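Long-range contacts in R.MvaI (Kocuria varians, PDB 2OA9), which acts as a monomeric, metal-binding restriction endonuclease that recognises its DNA target sequence asymmetrically: residues A66-T71 / I234-L239; M86-Y91 / I213-S218; H103-G108 / D206-I211. All blocks are in the same frame, centred on the assembly; numbering follows the deposited sequence.

Contact 1 of 3, residues A66-T71 / I234-L239; sequences AKSLLT and INMEKL. With CD (cadmium ion), chain E.
N235 meets both A66 and S68 where strand 225-235 passes into helix 236-242 beside the start of strand 69-74. Its CB stays 4.1 Å from S68 O, and CG, anti to the backbone N (chi1 173°), comes to 3.9 Å from that same oxygen. At the tip the amide divides its work. ND2 donates to A66 O at 2.9 Å, an N-H that runs in the amide plane but arrives from above the A66 carbonyl plane, 54° out of it. OD1 turns back to its own segment and accepts K238 N at 3.2 Å on a lone pair, which makes N235 the N-cap of helix 236-242. Both bonds hold the amide against rotation. The backbone register is antiparallel: L69 and N235 form a non-hydrogen-bonded pair, L70 and I234 a hydrogen-bonded one, with L70 N 2.8 Å from I234 O. One step further S68 O accepts M236 N at 3.0 Å and also takes a CA-H...O contact from N235, tying M236 to the loop residue that precedes strand 69-74. On the L70 and I234 face, L70 CD2 touches L239 CD2 at 3.6 Å, and I166 of strand 166-176 packs against both leucines. Near A66, E237 CG, beside its own backbone N, lies 3.5 Å from A66 N; the bend at chi2 then turns the carboxylate toward a cadmium ion, which both its oxygens and H62 bind. M236 packs on K60 and on E58, which binds calcium in another structure of this protein. The contact thus joins an outer strand of the antiparallel sheet to a capped strand-to-helix junction beside the metal-binding region of a PD-(D/E)XK-clan nuclease.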
loop_
_atom_site.group_PDB
_atom_site.type_symbol
_atom_site.label_atom_id
_atom_site.label_comp_id
_atom_site.label_asym_id
_atom_site.label_seq_id
_atom_site.Cartn_x
_atom_site.Cartn_y
_atom_site.Cartn_z
ATOM N N ALA A 66 9.237 -2.031 -9.018
ATOM C CA ALA A 66 8.818 -3.356 -9.408
ATOM C C ALA A 66 9.175 -4.387 -8.328
ATOM O O ALA A 66 8.552 -5.421 -8.224
ATOM C CB ALA A 66 9.461 -3.733 -10.697
ATOM N N LYS A 67 10.178 -4.084 -7.529
ATOM C CA LYS A 67 10.627 -4.968 -6.456
ATOM C C LYS A 67 10.035 -4.613 -5.106
ATOM O O LYS A 67 10.386 -5.277 -4.115
ATOM C CB LYS A 67 12.164 -4.951 -6.363
ATOM C CG LYS A 67 12.856 -5.304 -7.638
ATOM C CD LYS A 67 14.365 -5.180 -7.463
ATOM C CE LYS A 67 14.814 -3.727 -7.333
ATOM N NZ LYS A 67 16.257 -3.515 -7.616
ATOM N N SER A 68 9.128 -3.631 -5.044
ATOM C CA SER A 68 8.685 -3.049 -3.769
ATOM C C SER A 68 7.238 -3.386 -3.488
ATOM O O SER A 68 6.399 -3.306 -4.344
ATOM C CB SER A 68 8.867 -1.558 -3.743
ATOM O OG SER A 68 10.249 -1.243 -3.880
ATOM N N LEU A 69 6.947 -3.750 -2.258
ATOM C CA LEU A 69 5.574 -3.988 -1.822
ATOM C C LEU A 69 5.162 -2.826 -0.902
ATOM O O LEU A 69 5.807 -2.571 0.107
ATOM C CB LEU A 69 5.512 -5.314 -1.053
ATOM C CG LEU A 69 4.185 -5.824 -0.543
ATOM C CD1 LEU A 69 3.186 -5.996 -1.701
ATOM C CD2 LEU A 69 4.387 -7.110 0.252
ATOM N N LEU A 70 4.096 -2.140 -1.280
ATOM C CA LEU A 70 3.568 -0.993 -0.561
ATOM C C LEU A 70 2.390 -1.454 0.297
ATOM O O LEU A 70 1.495 -2.145 -0.181
ATOM C CB LEU A 70 3.101 0.014 -1.610
ATOM C CG LEU A 70 2.530 1.337 -1.134
ATOM C CD1 LEU A 70 3.650 2.185 -0.581
ATOM C CD2 LEU A 70 1.793 2.029 -2.285
ATOM N N THR A 71 2.372 -1.074 1.573
ATOM C CA THR A 71 1.184 -1.141 2.398
ATOM C C THR A 71 0.419 0.159 2.293
ATOM O O THR A 71 0.890 1.183 2.735
ATOM C CB THR A 71 1.604 -1.377 3.833
ATOM O OG1 THR A 71 2.282 -2.633 3.905
ATOM C CG2 THR A 71 0.392 -1.455 4.761
ATOM N N ILE A 234 0.053 -3.794 -2.106
ATOM C CA ILE A 234 0.140 -3.807 -3.557
ATOM C C ILE A 234 1.593 -3.575 -3.975
ATOM O O ILE A 234 2.300 -2.776 -3.359
ATOM C CB ILE A 234 -0.803 -2.717 -4.193
ATOM C CG1 ILE A 234 -0.870 -2.873 -5.706
ATOM C CG2 ILE A 234 -0.367 -1.296 -3.810
ATOM C CD1 ILE A 234 -1.867 -1.918 -6.385
ATOM N N ASN A 235 2.009 -4.262 -5.025
ATOM C CA ASN A 235 3.307 -3.983 -5.655
ATOM C C ASN A 235 3.303 -2.573 -6.179
ATOM O O ASN A 235 2.312 -2.088 -6.746
ATOM C CB ASN A 235 3.546 -4.983 -6.755
ATOM C CG ASN A 235 4.772 -4.680 -7.563
ATOM O OD1 ASN A 235 4.789 -3.847 -8.436
ATOM N ND2 ASN A 235 5.845 -5.415 -7.247
ATOM N N MET A 236 4.401 -1.861 -5.994
ATOM C CA MET A 236 4.400 -0.430 -6.246
ATOM C C MET A 236 4.223 -0.107 -7.726
ATOM O O MET A 236 3.569 0.891 -8.084
ATOM C CB MET A 236 5.646 0.230 -5.687
ATOM C CG MET A 236 5.755 1.686 -5.965
ATOM S SD MET A 236 7.160 2.450 -5.099
ATOM C CE MET A 236 6.837 1.593 -3.517
ATOM N N GLU A 237 4.840 -0.881 -8.617
ATOM C CA GLU A 237 4.559 -0.674 -10.060
ATOM C C GLU A 237 3.121 -0.913 -10.357
ATOM O O GLU A 237 2.504 -0.191 -11.147
ATOM C CB GLU A 237 5.364 -1.623 -10.971
ATOM C CG GLU A 237 6.739 -1.170 -11.344
ATOM C CD GLU A 237 6.755 -0.199 -12.497
ATOM O OE1 GLU A 237 6.295 0.906 -12.315
ATOM O OE2 GLU A 237 7.299 -0.540 -13.565
ATOM N N LYS A 238 2.576 -1.964 -9.765
ATOM C CA LYS A 238 1.214 -2.324 -10.008
ATOM C C LYS A 238 0.242 -1.231 -9.653
ATOM O O LYS A 238 -0.826 -1.106 -10.248
ATOM C CB LYS A 238 0.919 -3.574 -9.233
ATOM C CG LYS A 238 -0.259 -4.311 -9.719
ATOM C CD LYS A 238 -0.100 -5.811 -9.483
ATOM C CE LYS A 238 1.035 -6.470 -10.264
ATOM N NZ LYS A 238 0.615 -7.102 -11.534
ATOM N N LEU A 239 0.579 -0.413 -8.675
ATOM C CA LEU A 239 -0.243 0.725 -8.294
ATOM C C LEU A 239 -0.500 1.714 -9.453
ATOM O O LEU A 239 -1.586 2.282 -9.542
ATOM C CB LEU A 239 0.303 1.433 -7.047
ATOM C CG LEU A 239 -0.533 2.594 -6.509
ATOM C CD1 LEU A 239 -1.960 2.183 -6.195
ATOM C CD2 LEU A 239 0.167 3.150 -5.252
HETATM CD CD CD E . 6.745 1.377 -14.642
#

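Contact 2 of 3, residues M86-Y91 / I213-S218; sequences MLRNRY and IGAYHS
Helix 86-91 passes over strand 213-215 at R88 and I213, the two axes 8.8 Å apart at closest and inclined by 77°. R88 carries most of the contact. Its CG sits between the backbone N and the carbonyl carbon (chi1 84°), and from there the chain runs extended to NE, following the strand residue by residue. CD lies 3.8 Å from I213 CG2 and 3.5 Å from G214 O; further out, NH1 is 3.7 Å from A215 CB. That methyl covers one face of the guanidinium, and OD1 of the adjacent N89 lies 3.4 Å above the plane of the opposite face, toward its rim. This is a helix laid across an antiparallel sheet, with an arginine reaching past the strand's apolar residue to polar groups beyond: NE donates to T225 OG1, NH1 to N100 O and NH2 to G223 O, so the buried charge is held by three bonds, two of them to G223 and T225 and one to N100, and its rotation is probably fixed. Alongside, L87 CB meets I213 CD1 at 4.1 Å. The L87 side chain also touches L102 of the neighbouring strand, L134 and V148, which places it between this sheet and the three-stranded one.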
loop_
_atom_site.group_PDB
_atom_site.type_symbol
_atom_site.label_atom_id
_atom_site.label_comp_id
_atom_site.label_asym_id
_atom_site.label_seq_id
_atom_site.Cartn_x
_atom_site.Cartn_y
_atom_site.Cartn_z
ATOM N N MET A 86 -11.831 -13.630 16.908
ATOM C CA MET A 86 -12.496 -14.849 16.439
ATOM C C MET A 86 -11.665 -15.578 15.405
ATOM O O MET A 86 -11.538 -16.796 15.419
ATOM C CB MET A 86 -13.876 -14.555 15.868
ATOM C CG MET A 86 -14.652 -15.786 15.433
ATOM S SD MET A 86 -14.302 -16.328 13.712
ATOM C CE MET A 86 -15.047 -14.985 12.883
ATOM N N LEU A 87 -11.097 -14.828 14.463
ATOM C CA LEU A 87 -10.379 -15.440 13.369
ATOM C C LEU A 87 -9.179 -16.204 13.878
ATOM O O LEU A 87 -8.900 -17.324 13.458
ATOM C CB LEU A 87 -9.927 -14.411 12.345
ATOM C CG LEU A 87 -10.997 -13.750 11.494
ATOM C CD1 LEU A 87 -10.366 -12.591 10.706
ATOM C CD2 LEU A 87 -11.664 -14.740 10.545
ATOM N N ARG A 88 -8.440 -15.616 14.799
ATOM C CA ARG A 88 -7.247 -16.296 15.262
ATOM C C ARG A 88 -7.586 -17.545 16.075
ATOM O O ARG A 88 -6.976 -18.592 15.869
ATOM C CB ARG A 88 -6.309 -15.320 15.997
ATOM C CG ARG A 88 -6.576 -15.073 17.409
ATOM C CD ARG A 88 -5.518 -14.151 18.070
ATOM N NE ARG A 88 -6.014 -13.842 19.352
ATOM C CZ ARG A 88 -5.774 -14.564 20.440
ATOM N NH1 ARG A 88 -5.017 -15.667 20.397
ATOM N NH2 ARG A 88 -6.333 -14.218 21.592
ATOM N N ASN A 89 -8.572 -17.402 16.970
ATOM C CA ASN A 89 -8.900 -18.498 17.869
ATOM C C ASN A 89 -9.583 -19.634 17.091
ATOM O O ASN A 89 -9.267 -20.802 17.299
ATOM C CB ASN A 89 -9.770 -18.053 19.004
ATOM C CG ASN A 89 -8.952 -17.466 20.141
ATOM O OD1 ASN A 89 -7.791 -17.767 20.223
ATOM N ND2 ASN A 89 -9.533 -16.612 20.945
ATOM N N ARG A 90 -10.485 -19.304 16.179
ATOM C CA ARG A 90 -11.244 -20.327 15.463
ATOM C C ARG A 90 -10.423 -20.953 14.340
ATOM O O ARG A 90 -10.357 -22.170 14.229
ATOM C CB ARG A 90 -12.566 -19.783 14.928
ATOM C CG ARG A 90 -13.428 -20.849 14.296
ATOM C CD ARG A 90 -14.692 -20.338 13.700
ATOM N NE ARG A 90 -15.613 -19.786 14.684
ATOM C CZ ARG A 90 -16.719 -19.129 14.337
ATOM N NH1 ARG A 90 -17.016 -18.923 13.061
ATOM N NH2 ARG A 90 -17.514 -18.629 15.274
ATOM N N TYR A 91 -9.794 -20.131 13.504
ATOM C CA TYR A 91 -9.170 -20.602 12.262
ATOM C C TYR A 91 -7.646 -20.618 12.294
ATOM O O TYR A 91 -7.028 -21.142 11.377
ATOM C CB TYR A 91 -9.639 -19.790 11.047
ATOM C CG TYR A 91 -11.139 -19.690 10.905
ATOM C CD1 TYR A 91 -11.758 -18.431 10.815
ATOM C CD2 TYR A 91 -11.952 -20.807 10.844
ATOM C CE1 TYR A 91 -13.145 -18.314 10.717
ATOM C CE2 TYR A 91 -13.316 -20.695 10.716
ATOM C CZ TYR A 91 -13.939 -19.434 10.667
ATOM O OH TYR A 91 -15.294 -19.319 10.570
ATOM N N ILE A 213 -2.484 -11.544 12.699
ATOM C CA ILE A 213 -3.092 -11.446 14.009
ATOM C C ILE A 213 -2.306 -12.339 14.979
ATOM O O ILE A 213 -2.337 -13.573 14.886
ATOM C CB ILE A 213 -4.527 -11.900 14.000
ATOM C CG1 ILE A 213 -5.299 -11.293 12.851
ATOM C CG2 ILE A 213 -5.177 -11.514 15.335
ATOM C CD1 ILE A 213 -6.672 -11.855 12.639
ATOM N N GLY A 214 -1.643 -11.711 15.917
ATOM C CA GLY A 214 -0.860 -12.430 16.888
ATOM C C GLY A 214 -1.525 -12.473 18.240
ATOM O O GLY A 214 -2.674 -12.107 18.419
ATOM N N ALA A 215 -0.743 -12.932 19.200
ATOM C CA ALA A 215 -1.146 -12.990 20.593
ATOM C C ALA A 215 0.011 -12.577 21.498
ATOM O O ALA A 215 1.157 -12.981 21.291
ATOM C CB ALA A 215 -1.627 -14.422 20.960
ATOM N N TYR A 216 -0.288 -11.812 22.522
ATOM C CA TYR A 216 0.719 -11.467 23.526
ATOM C C TYR A 216 1.184 -12.738 24.234
ATOM O O TYR A 216 0.380 -13.604 24.551
ATOM C CB TYR A 216 0.164 -10.444 24.513
ATOM C CG TYR A 216 -0.057 -9.082 23.892
ATOM C CD1 TYR A 216 1.009 -8.295 23.499
ATOM C CD2 TYR A 216 -1.347 -8.609 23.630
ATOM C CE1 TYR A 216 0.808 -7.028 22.916
ATOM C CE2 TYR A 216 -1.555 -7.353 23.049
ATOM C CZ TYR A 216 -0.469 -6.572 22.698
ATOM O OH TYR A 216 -0.640 -5.325 22.110
ATOM N N HIS A 217 2.485 -12.875 24.471
ATOM C CA HIS A 217 2.951 -14.090 25.160
ATOM C C HIS A 217 3.064 -13.925 26.669
ATOM O O HIS A 217 3.033 -14.924 27.378
ATOM C CB HIS A 217 4.245 -14.640 24.562
ATOM C CG HIS A 217 5.344 -13.652 24.507
ATOM N ND1 HIS A 217 5.603 -12.889 23.391
ATOM C CD2 HIS A 217 6.277 -13.309 25.429
ATOM C CE1 HIS A 217 6.644 -12.109 23.632
ATOM N NE2 HIS A 217 7.077 -12.346 24.862
ATOM N N SER A 218 3.120 -12.681 27.164
ATOM C CA SER A 218 3.316 -12.419 28.590
ATOM C C SER A 218 2.571 -11.184 29.114
ATOM O O SER A 218 2.046 -10.357 28.333
ATOM C CB SER A 218 4.809 -12.215 28.865
ATOM O OG SER A 218 5.287 -11.112 28.119
#

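Contact 3 of 3, residues H103-G108 / D206-I211; sequences HQTVSG and DIKVDI. With CD (cadmium ion), chain F.
H103 and D210 share a cadmium ion beside two neighbouring antiparallel strands, 103-106 and 207-211, which belong to the five-stranded sheet. Four backbone bonds join the strands: Q104 and I211 exchange two, V106 and V209 two more, with V106 N 2.8 Å from V209 O, while T105 faces D210 as a non-hydrogen-bonded pair. Apolar contact follows on the face of V106 and I211. There V106 CG2 lies 3.8 Å from I211 CD1; F121 and I123 cover V106 from strand 119-126. T105 and K208 cross at about a right angle, T105 CG2 3.7 Å from K208 CB. The lysine then bends at chi2 (-45°), which sets its CD 3.7 Å from S107 CB and lets NZ reach G205 O. An alanine here would probably leave G205 O without its ammonium partner and S107 CB without its aliphatic neighbour. The metal is six-coordinate: H103 NE2 at 2.3 Å, both D210 oxygens, and three waters. The imidazole and carboxylate planes stand 36° apart, and D210 OD1 lies in the ring plane at its edge. R233 NH1 donates to D210 OD2, a second-shell bond that probably helps to position the carboxylate. One water donates to D210 OD2 and bonds T105 OG1; the same hydroxyl is 2.8 Å from another water, which is itself bound to the cadmium.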
loop_
_atom_site.group_PDB
_atom_site.type_symbol
_atom_site.label_atom_id
_atom_site.label_comp_id
_atom_site.label_asym_id
_atom_site.label_seq_id
_atom_site.Cartn_x
_atom_site.Cartn_y
_atom_site.Cartn_z
ATOM N N HIS A 103 -1.517 -15.750 10.524
ATOM C CA HIS A 103 -0.724 -14.929 9.620
ATOM C C HIS A 103 -0.917 -15.536 8.227
ATOM O O HIS A 103 -0.347 -16.553 7.928
ATOM C CB HIS A 103 0.770 -14.911 9.987
ATOM C CG HIS A 103 1.530 -13.839 9.285
ATOM N ND1 HIS A 103 2.869 -13.598 9.502
ATOM C CD2 HIS A 103 1.110 -12.893 8.411
ATOM C CE1 HIS A 103 3.234 -12.546 8.785
ATOM N NE2 HIS A 103 2.211 -12.143 8.077
ATOM N N GLN A 104 -1.623 -14.832 7.348
ATOM C CA GLN A 104 -1.925 -15.330 6.001
ATOM C C GLN A 104 -2.202 -14.193 5.054
ATOM O O GLN A 104 -2.973 -13.295 5.376
ATOM C CB GLN A 104 -3.146 -16.246 6.062
ATOM C CG GLN A 104 -3.610 -16.863 4.798
ATOM C CD GLN A 104 -2.619 -17.814 4.261
ATOM O OE1 GLN A 104 -2.236 -18.793 4.958
ATOM N NE2 GLN A 104 -2.110 -17.532 3.065
ATOM N N THR A 105 -1.571 -14.221 3.894
ATOM C CA THR A 105 -1.895 -13.321 2.800
ATOM C C THR A 105 -3.063 -13.889 1.964
ATOM O O THR A 105 -3.024 -15.039 1.510
ATOM C CB THR A 105 -0.706 -13.139 1.917
ATOM O OG1 THR A 105 0.364 -12.553 2.633
ATOM C CG2 THR A 105 -0.983 -12.131 0.807
ATOM N N VAL A 106 -4.104 -13.107 1.782
ATOM C CA VAL A 106 -5.311 -13.571 1.108
ATOM C C VAL A 106 -5.554 -12.689 -0.115
ATOM O O VAL A 106 -5.341 -11.488 -0.062
ATOM C CB VAL A 106 -6.551 -13.488 2.038
ATOM C CG1 VAL A 106 -7.712 -14.176 1.409
ATOM C CG2 VAL A 106 -6.267 -14.109 3.409
ATOM N N SER A 107 -6.003 -13.275 -1.213
ATOM C CA SER A 107 -6.369 -12.451 -2.344
ATOM C C SER A 107 -7.803 -12.725 -2.769
ATOM O O SER A 107 -8.473 -13.583 -2.174
ATOM C CB SER A 107 -5.383 -12.714 -3.457
ATOM O OG SER A 107 -5.765 -13.835 -4.225
ATOM N N GLY A 108 -8.253 -12.039 -3.814
ATOM C CA GLY A 108 -9.605 -12.153 -4.305
ATOM C C GLY A 108 -9.770 -12.970 -5.549
ATOM O O GLY A 108 -10.896 -13.071 -5.998
ATOM N N ASP A 206 -4.300 -8.510 -7.736
ATOM C CA ASP A 206 -3.222 -7.534 -7.672
ATOM C C ASP A 206 -3.047 -6.844 -6.336
ATOM O O ASP A 206 -1.981 -6.332 -6.030
ATOM C CB ASP A 206 -3.423 -6.443 -8.761
ATOM C CG ASP A 206 -3.177 -6.949 -10.167
ATOM O OD1 ASP A 206 -2.458 -7.944 -10.397
ATOM O OD2 ASP A 206 -3.717 -6.337 -11.146
ATOM N N ILE A 207 -4.073 -6.871 -5.514
ATOM C CA ILE A 207 -4.015 -6.245 -4.171
ATOM C C ILE A 207 -4.291 -7.333 -3.171
ATOM O O ILE A 207 -5.219 -8.092 -3.320
ATOM C CB ILE A 207 -5.000 -5.071 -4.064
ATOM C CG1 ILE A 207 -4.708 -4.032 -5.167
ATOM C CG2 ILE A 207 -5.036 -4.432 -2.672
ATOM C CD1 ILE A 207 -5.537 -2.761 -5.099
ATOM N N LYS A 208 -3.467 -7.419 -2.137
ATOM C CA LYS A 208 -3.550 -8.529 -1.210
ATOM C C LYS A 208 -3.977 -7.997 0.127
ATOM O O LYS A 208 -3.711 -6.866 0.459
ATOM C CB LYS A 208 -2.173 -9.179 -1.032
ATOM C CG LYS A 208 -1.515 -9.687 -2.310
ATOM C CD LYS A 208 -2.458 -10.449 -3.175
ATOM C CE LYS A 208 -1.737 -11.143 -4.339
ATOM N NZ LYS A 208 -2.599 -12.188 -4.931
ATOM N N VAL A 209 -4.614 -8.859 0.907
ATOM C CA VAL A 209 -5.055 -8.561 2.270
ATOM C C VAL A 209 -4.208 -9.462 3.178
ATOM O O VAL A 209 -4.375 -10.681 3.181
ATOM C CB VAL A 209 -6.551 -8.871 2.378
ATOM C CG1 VAL A 209 -7.057 -8.643 3.758
ATOM C CG2 VAL A 209 -7.345 -8.003 1.367
ATOM N N ASP A 210 -3.272 -8.852 3.889
ATOM C CA ASP A 210 -2.293 -9.557 4.733
ATOM C C ASP A 210 -2.775 -9.564 6.183
ATOM O O ASP A 210 -2.691 -8.558 6.885
ATOM C CB ASP A 210 -0.940 -8.822 4.606
ATOM C CG ASP A 210 0.216 -9.554 5.162
ATOM O OD1 ASP A 210 0.115 -10.087 6.269
ATOM O OD2 ASP A 210 1.337 -9.548 4.596
ATOM N N ILE A 211 -3.355 -10.670 6.580
ATOM C CA ILE A 211 -3.873 -10.854 7.951
ATOM C C ILE A 211 -2.704 -11.277 8.805
ATOM O O ILE A 211 -2.056 -12.277 8.520
ATOM C CB ILE A 211 -4.956 -11.897 7.938
ATOM C CG1 ILE A 211 -6.088 -11.452 7.024
ATOM C CG2 ILE A 211 -5.419 -12.203 9.378
ATOM C CD1 ILE A 211 -7.144 -12.530 6.796
HETATM CD CD CD F . 2.309 -10.822 6.234
HETATM O O HOH W 1 2.006 -9.978 2.048
HETATM O O HOH W 2 1.249 -12.717 5.289
HETATM O O HOH W 3 3.151 -8.836 7.156
HETATM O O HOH W 4 4.235 -11.095 5.138
#

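In the fold
All three contacts reach one antiparallel sheet, ordered 69-74, 225-235, 207-215, 100-106, 93-94. Contact 1 joins its first two strands, contact 3 the third and fourth, and contact 2 sets helix 83-91 against the far end of strand 207-215, which contact 3 also uses. Along the chain they nest: contact 3 inside the loop closed by contact 2, and that inside contact 1. Centres of contacts 1 and 3 are 14 Å apart, and these two touch where I234 packs on I207; contacts 2 and 3 lie 18 Å apart, 1 and 2 28 Å. Cadmium sites thus lie at contacts 1 and 3, while contact 2, away from the annotated sites, joins the sheet to helix 83-91.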